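Local coordinates for putative exported protein (Aeromonas hydrophila subsp. hydrophila, PDB 4PJ2) that probably inhibits i-type (invertebrate-type) lysozymes in the bacterial periplasm and binds a magnesium ion, at residues D72-L77 with T96-E101; K7-P12 with K62-L67; Q15-S20 with Y32-Y37. All blocks are in the same frame, centred on the assembly; numbering follows the deposited sequence.

Contact 1: residues D72-L77 with T96-E101. With MG (magnesium ion), chain G.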
loop_
_atom_site.group_PDB
_atom_site.type_symbol
_atom_site.label_atom_id
_atom_site.label_comp_id
_atom_site.label_asym_id
_atom_site.label_seq_id
_atom_site.Cartn_x
_atom_site.Cartn_y
_atom_site.Cartn_z
ATOM N N ASP A 72 16.805 -16.210 -17.762
ATOM C CA ASP A 72 18.231 -16.093 -18.072
ATOM C C ASP A 72 19.110 -16.606 -16.931
ATOM O O ASP A 72 20.319 -16.373 -16.919
ATOM C CB ASP A 72 18.608 -14.651 -18.438
ATOM C CG ASP A 72 18.530 -13.689 -17.259
ATOM O OD1 ASP A 72 18.327 -14.124 -16.107
ATOM O OD2 ASP A 72 18.694 -12.472 -17.489
ATOM N N LYS A 73 18.483 -17.283 -15.973
ATOM C CA LYS A 73 19.175 -17.917 -14.849
ATOM C C LYS A 73 19.838 -16.926 -13.891
ATOM O O LYS A 73 20.651 -17.313 -13.055
ATOM C CB LYS A 73 20.178 -18.958 -15.363
ATOM C CG LYS A 73 19.492 -20.114 -16.081
ATOM C CD LYS A 73 20.476 -21.071 -16.728
ATOM C CE LYS A 73 19.741 -22.255 -17.339
ATOM N NZ LYS A 73 20.525 -23.524 -17.252
ATOM N N GLN A 74 19.464 -15.656 -14.009
ATOM C CA GLN A 74 19.857 -14.620 -13.053
ATOM C C GLN A 74 18.592 -14.063 -12.419
ATOM O O GLN A 74 17.569 -13.971 -13.089
ATOM C CB GLN A 74 20.589 -13.477 -13.753
ATOM C CG GLN A 74 21.864 -13.871 -14.474
ATOM C CD GLN A 74 22.703 -12.660 -14.851
ATOM O OE1 GLN A 74 22.254 -11.786 -15.601
ATOM N NE2 GLN A 74 23.922 -12.594 -14.317
ATOM N N PRO A 75 18.647 -13.686 -11.133
ATOM C CA PRO A 75 17.412 -13.151 -10.548
ATOM C C PRO A 75 17.120 -11.708 -10.930
ATOM O O PRO A 75 18.039 -10.884 -11.008
ATOM C CB PRO A 75 17.670 -13.249 -9.044
ATOM C CG PRO A 75 19.150 -13.136 -8.918
ATOM C CD PRO A 75 19.704 -13.854 -10.123
ATOM N N GLU A 76 15.851 -11.434 -11.196
ATOM C CA GLU A 76 15.312 -10.079 -11.236
ATOM C C GLU A 76 14.982 -9.674 -9.829
ATOM O O GLU A 76 14.800 -10.519 -8.954
ATOM C CB GLU A 76 14.035 -10.048 -12.076
ATOM C CG GLU A 76 14.285 -9.945 -13.556
ATOM C CD GLU A 76 15.070 -11.139 -14.092
ATOM O OE1 GLU A 76 14.525 -12.270 -14.114
ATOM O OE2 GLU A 76 16.235 -10.955 -14.500
ATOM N N LEU A 77 14.937 -8.362 -9.593
ATOM C CA LEU A 77 14.455 -7.843 -8.328
ATOM C C LEU A 77 12.993 -7.527 -8.445
ATOM O O LEU A 77 12.579 -6.867 -9.395
ATOM C CB LEU A 77 15.219 -6.565 -7.981
ATOM C CG LEU A 77 14.693 -5.775 -6.777
ATOM C CD1 LEU A 77 14.868 -6.504 -5.464
ATOM C CD2 LEU A 77 15.364 -4.409 -6.733
ATOM N N THR A 96 15.383 -5.763 -14.008
ATOM C CA THR A 96 16.595 -6.484 -14.380
ATOM C C THR A 96 17.785 -5.702 -13.864
ATOM O O THR A 96 17.737 -4.464 -13.809
ATOM C CB THR A 96 16.727 -6.693 -15.891
ATOM O OG1 THR A 96 16.521 -5.457 -16.572
ATOM C CG2 THR A 96 15.712 -7.696 -16.367
ATOM N N LEU A 97 18.820 -6.446 -13.457
ATOM C CA LEU A 97 20.061 -5.903 -12.899
ATOM C C LEU A 97 21.235 -6.886 -13.089
ATOM O O LEU A 97 21.242 -8.002 -12.546
ATOM C CB LEU A 97 19.939 -5.581 -11.418
ATOM C CG LEU A 97 18.660 -5.913 -10.671
ATOM C CD1 LEU A 97 18.479 -7.407 -10.518
ATOM C CD2 LEU A 97 18.715 -5.280 -9.327
ATOM N N ASN A 98 22.246 -6.462 -13.833
ATOM C CA ASN A 98 23.421 -7.296 -14.053
ATOM C C ASN A 98 24.624 -6.436 -14.458
ATOM O O ASN A 98 24.482 -5.256 -14.797
ATOM C CB ASN A 98 23.125 -8.376 -15.104
ATOM C CG ASN A 98 22.626 -7.798 -16.403
ATOM O OD1 ASN A 98 23.374 -7.127 -17.124
ATOM N ND2 ASN A 98 21.359 -8.055 -16.720
ATOM N N PRO A 99 25.822 -7.018 -14.408
ATOM C CA PRO A 99 27.009 -6.223 -14.736
ATOM C C PRO A 99 27.028 -5.716 -16.181
ATOM O O PRO A 99 27.537 -4.624 -16.432
ATOM C CB PRO A 99 28.157 -7.213 -14.504
ATOM C CG PRO A 99 27.625 -8.203 -13.546
ATOM C CD PRO A 99 26.172 -8.344 -13.873
ATOM N N GLN A 100 26.471 -6.489 -17.111
ATOM C CA GLN A 100 26.574 -6.168 -18.535
ATOM C C GLN A 100 25.687 -4.987 -18.939
ATOM O O GLN A 100 26.106 -4.119 -19.711
ATOM C CB GLN A 100 26.211 -7.395 -19.390
ATOM C CG GLN A 100 27.164 -8.582 -19.248
ATOM C CD GLN A 100 27.085 -9.266 -17.885
ATOM O OE1 GLN A 100 26.021 -9.318 -17.252
ATOM N NE2 GLN A 100 28.221 -9.782 -17.422
ATOM N N GLU A 101 24.472 -4.953 -18.395
ATOM C CA GLU A 101 23.445 -4.051 -18.879
ATOM C C GLU A 101 23.070 -3.009 -17.836
ATOM O O GLU A 101 22.549 -1.940 -18.176
ATOM C CB GLU A 101 22.193 -4.845 -19.242
ATOM C CG GLU A 101 22.454 -6.093 -20.088
ATOM C CD GLU A 101 22.644 -5.785 -21.559
ATOM O OE1 GLU A 101 22.906 -4.610 -21.893
ATOM O OE2 GLU A 101 22.527 -6.726 -22.383
HETATM MG MG MG G . 16.557 -13.395 -14.952
HETATM O O HOH W 1 19.942 -10.216 -15.420
HETATM O O HOH W 2 18.157 -9.518 -13.345
HETATM O O HOH W 3 20.809 -10.399 -11.194
#
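L97 holds its CG almost eclipsed with its backbone N (chi1 4°), an unfavourable setting. Its CD1 meets the carbonyl O of P75 at 3.5 Å, and its CD2 meets L77 CB at 4.0 Å. E76 lies beside T96, both side chains pointing the same way, with E76 OE2 3.8 Å from T96 CG2. The bend at its second torsion (chi2 62°) sets CD, and both carboxylate oxygens bind the magnesium ion, joined by D72 OD1 (2.2 Å to the metal) and Q74 O, while D68 and N70 complete the site. Ligands at every second residue resemble the Asp/Asn-rich cation-binding loops of EF-hand-like proteins. E76 OE1 also accepts from the L69 amide, and D72 OD1 closes an Asx turn with the amide N of Q74 at 2.8 Å. Across the gap polar groups meet through water. One water lies 2.7 Å from E76 OE2 and accepts from L97 N; another accepts from N98 ND2 and sits 2.8 Å from Q74 OE1; a third spans P75 O and L97 O. The metal ligand E76 is thus linked to the L97 amide: strand 96-98 supplies no metal ligand and reaches the site as second shell, through ordered water, beside the methyls of L97.

Contact 2: residues K7-P12 with K62-L67; sequences KQLTLP and KELKLL
Apolar packing comes first where L64 and L66 meet L9, L11 and the stem of K7, an example of two sheets facing each other through leucines. The strands 7-10 and 62-67 run the same way, 11° apart, with 9.7 Å between their axes, a spacing filled by side chains. L9 CD1 fits between two neighbours, 3.9 Å from L64 CD1 and 4.1 Å from L66 CG. Further along, L11 and L66 cross at about a right angle, and the closest methyls of the contact, L11 CD1 and L66 CD2, are 3.6 Å apart. K7 contributes aliphatic carbon: with CG anti to the backbone N (chi1 -170°), its chain slides past L64 in the opposite direction, and its CD lies 3.8 Å from L64 CD1. Charged groups belong to the other face of strand 62-67, where CB of E63 and of K65 points away from strand 7-10; a weak salt bridge joins K65 NZ to E63 OE2 at 3.3 Å. Backbone pairing is met by the neighbours: K7 and L9 bond to V19 and V17, while K62 and E63 both face V80 in a classic beta bulge. What remains between the segments is non-directional hydrophobic contact, which holds two edge strands of a beta sandwich together without a shared polar group.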
loop_
_atom_site.group_PDB
_atom_site.type_symbol
_atom_site.label_atom_id
_atom_site.label_comp_id
_atom_site.label_asym_id
_atom_site.label_seq_id
_atom_site.Cartn_x
_atom_site.Cartn_y
_atom_site.Cartn_z
ATOM N N LYS A 7 16.579 -1.523 2.587
ATOM C CA LYS A 7 17.169 -2.852 2.583
ATOM C C LYS A 7 18.240 -2.950 1.530
ATOM O O LYS A 7 18.098 -2.418 0.445
ATOM C CB LYS A 7 16.106 -3.916 2.316
ATOM C CG LYS A 7 16.571 -5.360 2.521
ATOM C CD LYS A 7 15.373 -6.314 2.652
ATOM C CE LYS A 7 15.802 -7.765 2.765
ATOM N NZ LYS A 7 16.527 -8.046 4.032
ATOM N N GLN A 8 19.299 -3.660 1.878
ATOM C CA GLN A 8 20.417 -3.911 0.998
ATOM C C GLN A 8 20.512 -5.411 0.725
ATOM O O GLN A 8 20.397 -6.210 1.661
ATOM C CB GLN A 8 21.685 -3.434 1.687
ATOM C CG GLN A 8 22.937 -3.640 0.887
ATOM C CD GLN A 8 24.164 -3.207 1.645
ATOM O OE1 GLN A 8 24.170 -2.138 2.244
ATOM N NE2 GLN A 8 25.205 -4.041 1.645
ATOM N N LEU A 9 20.715 -5.778 -0.540
ATOM C CA LEU A 9 20.827 -7.177 -0.971
ATOM C C LEU A 9 22.032 -7.355 -1.880
ATOM O O LEU A 9 22.284 -6.528 -2.742
ATOM C CB LEU A 9 19.595 -7.618 -1.762
ATOM C CG LEU A 9 18.267 -7.688 -1.022
ATOM C CD1 LEU A 9 17.127 -7.974 -2.007
ATOM C CD2 LEU A 9 18.319 -8.757 0.045
ATOM N N THR A 10 22.736 -8.467 -1.705
ATOM C CA THR A 10 23.780 -8.867 -2.632
ATOM C C THR A 10 23.204 -9.813 -3.672
ATOM O O THR A 10 22.583 -10.821 -3.328
ATOM C CB THR A 10 24.923 -9.551 -1.905
ATOM O OG1 THR A 10 25.466 -8.633 -0.957
ATOM C CG2 THR A 10 26.007 -9.982 -2.883
ATOM N N LEU A 11 23.421 -9.511 -4.937
ATOM C CA LEU A 11 22.981 -10.349 -6.035
ATOM C C LEU A 11 24.006 -11.467 -6.268
ATOM O O LEU A 11 25.173 -11.336 -5.900
ATOM C CB LEU A 11 22.850 -9.539 -7.318
ATOM C CG LEU A 11 21.658 -8.637 -7.660
ATOM C CD1 LEU A 11 20.484 -8.861 -6.734
ATOM C CD2 LEU A 11 22.036 -7.201 -7.750
ATOM N N PRO A 12 23.575 -12.572 -6.906
ATOM C CA PRO A 12 24.533 -13.658 -7.164
ATOM C C PRO A 12 25.746 -13.204 -7.989
ATOM O O PRO A 12 26.831 -13.763 -7.855
ATOM C CB PRO A 12 23.696 -14.694 -7.932
ATOM C CG PRO A 12 22.329 -14.452 -7.516
ATOM C CD PRO A 12 22.199 -12.971 -7.253
ATOM N N LYS A 62 6.393 -4.025 1.144
ATOM C CA LYS A 62 6.082 -5.179 1.963
ATOM C C LYS A 62 7.239 -6.165 1.970
ATOM O O LYS A 62 7.556 -6.736 3.005
ATOM C CB LYS A 62 4.827 -5.847 1.410
ATOM C CG LYS A 62 4.369 -7.065 2.203
ATOM C CD LYS A 62 3.349 -7.909 1.435
ATOM C CE LYS A 62 3.093 -9.256 2.115
ATOM N NZ LYS A 62 2.470 -10.220 1.180
ATOM N N GLU A 63 7.857 -6.380 0.812
ATOM C CA GLU A 63 8.949 -7.345 0.711
ATOM C C GLU A 63 9.707 -7.173 -0.600
ATOM O O GLU A 63 9.185 -6.612 -1.569
ATOM C CB GLU A 63 8.428 -8.773 0.845
ATOM C CG GLU A 63 7.668 -9.267 -0.353
ATOM C CD GLU A 63 7.233 -10.721 -0.208
ATOM O OE1 GLU A 63 6.072 -11.013 -0.550
ATOM O OE2 GLU A 63 8.045 -11.571 0.232
ATOM N N LEU A 64 10.938 -7.671 -0.604
ATOM C CA LEU A 64 11.772 -7.732 -1.799
ATOM C C LEU A 64 11.958 -9.207 -2.117
ATOM O O LEU A 64 12.184 -10.015 -1.209
ATOM C CB LEU A 64 13.149 -7.122 -1.544
ATOM C CG LEU A 64 13.132 -5.700 -0.993
ATOM C CD1 LEU A 64 14.570 -5.225 -0.848
ATOM C CD2 LEU A 64 12.337 -4.737 -1.871
ATOM N N LYS A 65 11.891 -9.543 -3.399
ATOM C CA LYS A 65 12.169 -10.904 -3.848
ATOM C C LYS A 65 13.225 -10.883 -4.937
ATOM O O LYS A 65 13.294 -9.948 -5.733
ATOM C CB LYS A 65 10.904 -11.563 -4.396
ATOM C CG LYS A 65 9.734 -11.625 -3.441
ATOM C CD LYS A 65 8.515 -12.201 -4.161
ATOM C CE LYS A 65 7.326 -12.357 -3.236
ATOM N NZ LYS A 65 7.459 -13.534 -2.332
ATOM N N LEU A 66 14.041 -11.934 -4.959
ATOM C CA LEU A 66 15.031 -12.147 -6.006
ATOM C C LEU A 66 14.703 -13.461 -6.689
ATOM O O LEU A 66 14.859 -14.543 -6.102
ATOM C CB LEU A 66 16.452 -12.232 -5.435
ATOM C CG LEU A 66 17.030 -10.940 -4.877
ATOM C CD1 LEU A 66 18.399 -11.199 -4.261
ATOM C CD2 LEU A 66 17.118 -9.898 -5.980
ATOM N N LEU A 67 14.225 -13.377 -7.923
ATOM C CA LEU A 67 13.740 -14.561 -8.627
ATOM C C LEU A 67 13.938 -14.363 -10.114
ATOM O O LEU A 67 13.766 -13.259 -10.615
ATOM C CB LEU A 67 12.255 -14.777 -8.333
ATOM C CG LEU A 67 11.887 -15.193 -6.905
ATOM C CD1 LEU A 67 10.383 -15.153 -6.696
ATOM C CD2 LEU A 67 12.407 -16.584 -6.601
#

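Contact 3: residues Q15-S20 with Y32-Y37. With GOL (glycerol), chain E.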
loop_
_atom_site.group_PDB
_atom_site.type_symbol
_atom_site.label_atom_id
_atom_site.label_comp_id
_atom_site.label_asym_id
_atom_site.label_seq_id
_atom_site.Cartn_x
_atom_site.Cartn_y
_atom_site.Cartn_z
ATOM N N GLN A 15 26.999 -7.875 -7.569
ATOM C CA GLN A 15 26.444 -6.532 -7.476
ATOM C C GLN A 15 25.585 -6.427 -6.243
ATOM O O GLN A 15 25.128 -7.443 -5.687
ATOM C CB GLN A 15 25.622 -6.181 -8.698
ATOM C CG GLN A 15 26.392 -6.122 -9.974
ATOM C CD GLN A 15 25.560 -5.542 -11.115
ATOM O OE1 GLN A 15 24.410 -5.932 -11.342
ATOM N NE2 GLN A 15 26.133 -4.609 -11.824
ATOM N N VAL A 16 25.341 -5.197 -5.825
ATOM C CA VAL A 16 24.589 -4.937 -4.616
ATOM C C VAL A 16 23.493 -3.939 -4.947
ATOM O O VAL A 16 23.711 -2.990 -5.700
ATOM C CB VAL A 16 25.505 -4.384 -3.518
ATOM C CG1 VAL A 16 24.715 -3.935 -2.299
ATOM C CG2 VAL A 16 26.549 -5.423 -3.164
ATOM N N VAL A 17 22.314 -4.152 -4.383
ATOM C CA VAL A 17 21.189 -3.259 -4.607
ATOM C C VAL A 17 20.665 -2.779 -3.260
ATOM O O VAL A 17 20.640 -3.526 -2.289
ATOM C CB VAL A 17 20.098 -3.952 -5.501
ATOM C CG1 VAL A 17 19.385 -5.072 -4.765
ATOM C CG2 VAL A 17 19.090 -2.981 -5.985
ATOM N N THR A 18 20.238 -1.522 -3.202
ATOM C CA THR A 18 19.474 -1.032 -2.076
ATOM C C THR A 18 18.117 -0.546 -2.560
ATOM O O THR A 18 17.961 -0.115 -3.697
ATOM C CB THR A 18 20.173 0.084 -1.308
ATOM O OG1 THR A 18 20.235 1.239 -2.139
ATOM C CG2 THR A 18 21.567 -0.322 -0.869
ATOM N N VAL A 19 17.145 -0.637 -1.667
ATOM C CA VAL A 19 15.784 -0.192 -1.945
ATOM C C VAL A 19 15.344 0.635 -0.758
ATOM O O VAL A 19 15.445 0.185 0.380
ATOM C CB VAL A 19 14.821 -1.375 -2.161
ATOM C CG1 VAL A 19 13.411 -0.854 -2.450
ATOM C CG2 VAL A 19 15.322 -2.247 -3.296
ATOM N N SER A 20 14.842 1.837 -1.037
ATOM C CA SER A 20 14.465 2.795 0.002
ATOM C C SER A 20 13.160 3.477 -0.336
ATOM O O SER A 20 12.935 3.835 -1.482
ATOM C CB SER A 20 15.484 3.934 0.054
ATOM O OG SER A 20 16.742 3.508 0.473
ATOM N N TYR A 32 9.628 5.047 -4.097
ATOM C CA TYR A 32 10.781 4.329 -3.603
ATOM C C TYR A 32 11.849 4.393 -4.671
ATOM O O TYR A 32 11.579 4.697 -5.826
ATOM C CB TYR A 32 10.429 2.893 -3.241
ATOM C CG TYR A 32 10.125 1.999 -4.406
ATOM C CD1 TYR A 32 11.124 1.245 -4.992
ATOM C CD2 TYR A 32 8.843 1.877 -4.906
ATOM C CE1 TYR A 32 10.839 0.393 -6.031
ATOM C CE2 TYR A 32 8.554 1.033 -5.945
ATOM C CZ TYR A 32 9.552 0.290 -6.503
ATOM O OH TYR A 32 9.304 -0.571 -7.540
ATOM N N ASP A 33 13.082 4.115 -4.281
ATOM C CA ASP A 33 14.152 4.037 -5.246
ATOM C C ASP A 33 14.907 2.739 -5.095
ATOM O O ASP A 33 14.913 2.123 -4.031
ATOM C CB ASP A 33 15.097 5.236 -5.167
ATOM C CG ASP A 33 15.801 5.367 -3.841
ATOM O OD1 ASP A 33 15.301 6.135 -2.975
ATOM O OD2 ASP A 33 16.881 4.745 -3.691
ATOM N N VAL A 34 15.486 2.338 -6.214
ATOM C CA VAL A 34 16.349 1.183 -6.315
ATOM C C VAL A 34 17.688 1.708 -6.804
ATOM O O VAL A 34 17.746 2.409 -7.791
ATOM C CB VAL A 34 15.789 0.185 -7.341
ATOM C CG1 VAL A 34 16.728 -0.990 -7.478
ATOM C CG2 VAL A 34 14.387 -0.277 -6.947
ATOM N N ARG A 35 18.750 1.357 -6.100
ATOM C CA ARG A 35 20.108 1.802 -6.443
ATOM C C ARG A 35 20.986 0.575 -6.591
ATOM O O ARG A 35 20.964 -0.297 -5.737
ATOM C CB ARG A 35 20.674 2.738 -5.374
ATOM C CG ARG A 35 20.029 4.127 -5.371
ATOM C CD ARG A 35 20.482 4.925 -4.184
ATOM N NE ARG A 35 20.649 6.364 -4.357
ATOM C CZ ARG A 35 19.771 7.312 -4.062
ATOM N NH1 ARG A 35 18.526 7.032 -3.713
ATOM N NH2 ARG A 35 20.149 8.573 -4.182
ATOM N N LEU A 36 21.741 0.536 -7.681
ATOM C CA LEU A 36 22.617 -0.573 -8.017
ATOM C C LEU A 36 24.060 -0.136 -7.895
ATOM O O LEU A 36 24.438 0.932 -8.407
ATOM C CB LEU A 36 22.343 -1.006 -9.442
ATOM C CG LEU A 36 23.111 -2.198 -9.984
ATOM C CD1 LEU A 36 22.768 -3.459 -9.210
ATOM C CD2 LEU A 36 22.831 -2.376 -11.455
ATOM N N TYR A 37 24.844 -0.980 -7.241
ATOM C CA TYR A 37 26.268 -0.772 -6.987
ATOM C C TYR A 37 27.048 -1.973 -7.514
ATOM O O TYR A 37 26.526 -3.086 -7.562
ATOM C CB TYR A 37 26.525 -0.635 -5.482
ATOM C CG TYR A 37 25.745 0.486 -4.835
ATOM C CD1 TYR A 37 26.338 1.725 -4.585
ATOM C CD2 TYR A 37 24.396 0.311 -4.492
ATOM C CE1 TYR A 37 25.616 2.745 -4.023
ATOM C CE2 TYR A 37 23.682 1.337 -3.936
ATOM C CZ TYR A 37 24.290 2.551 -3.697
ATOM O OH TYR A 37 23.530 3.549 -3.141
HETATM C C1 GOL E . 17.075 8.894 -0.118
HETATM O O1 GOL E . 16.383 9.339 -1.241
HETATM C C2 GOL E . 16.684 7.459 0.181
HETATM O O2 GOL E . 17.005 6.632 -0.934
HETATM C C3 GOL E . 17.491 7.108 1.434
HETATM O O3 GOL E . 17.217 5.804 1.877
HETATM O O HOH W 4 21.681 3.314 -1.087
HETATM O O HOH W 5 18.078 3.116 -1.867
#
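V19 and V34, and likewise V17 and L36, face each other in non-hydrogen-bonded pairs of an antiparallel ladder, and their side chains point to the buried face of the sheet. Here the backbones come close, with CA-H...O contacts from V19 CA to D33 O at 3.2 Å and from V34 CA to T18 O at 3.3 Å. V19 runs beside Y32, whose hydroxyl bonds to D93 of the other sheet; V17, V19 and V34 all touch L77, also across the sandwich. At the end of the ladder the extended Q15 crosses over L36, bringing OE1 within 3.7 Å of L36 CD1. Alternating with these pairs, V16 with Y37, T18 with R35 and S20 with D33 each exchange two backbone hydrogen bonds, such as T18 N to R35 O at 2.9 Å.

On the opposite face L46 covers V16, T18 and Y37, and Y37 turns a ring edge to V16 O, 3.6 Å from its CD2. The wetter part holds S20, D33 and R35. One water joins T18 OG1 to Y37 OH; a second gathers T18 OG1, S20 OG and D33 OD2. D33 keeps CG between its backbone N and carbonyl carbon (chi1 62°). R35 NH1 forms a salt bridge and hydrogen bond with D33 OD2 at 2.8 Å, from above the carboxylate plane, while a glycerol, probably from the crystallisation liquor, donates through O2 to D33 OD1 at 2.7 Å and shares a hydrogen bond between its O3 and S20 OG.

Antiparallel pairing of the consecutive strands 16-21 and 30-37 makes this a beta hairpin, and its apolar inner face fits one layer of a beta sandwich.

In the fold
Contacts 2 and 3 share one sheet, since strand 6-10 pairs with strand 16-21, for instance through L9 N and V17 O at 2.9 Å; contact 3 is nested within the chain loop that contact 2 closes. Contacts 1 and 2 share the other sheet, where E76 N lies 2.8 Å from L67 O in a probable hydrogen bond. Contact 2 therefore bridges the two layers, and contact 1 meets contact 3 across them, with Q15 OE1 3.2 Å from N98 C. The magnesium ion belongs to contact 1, whose centre lies about 13 Å from that of the chain; the side chains of L66 and Q15 stand about 10 and 11 Å from the metal.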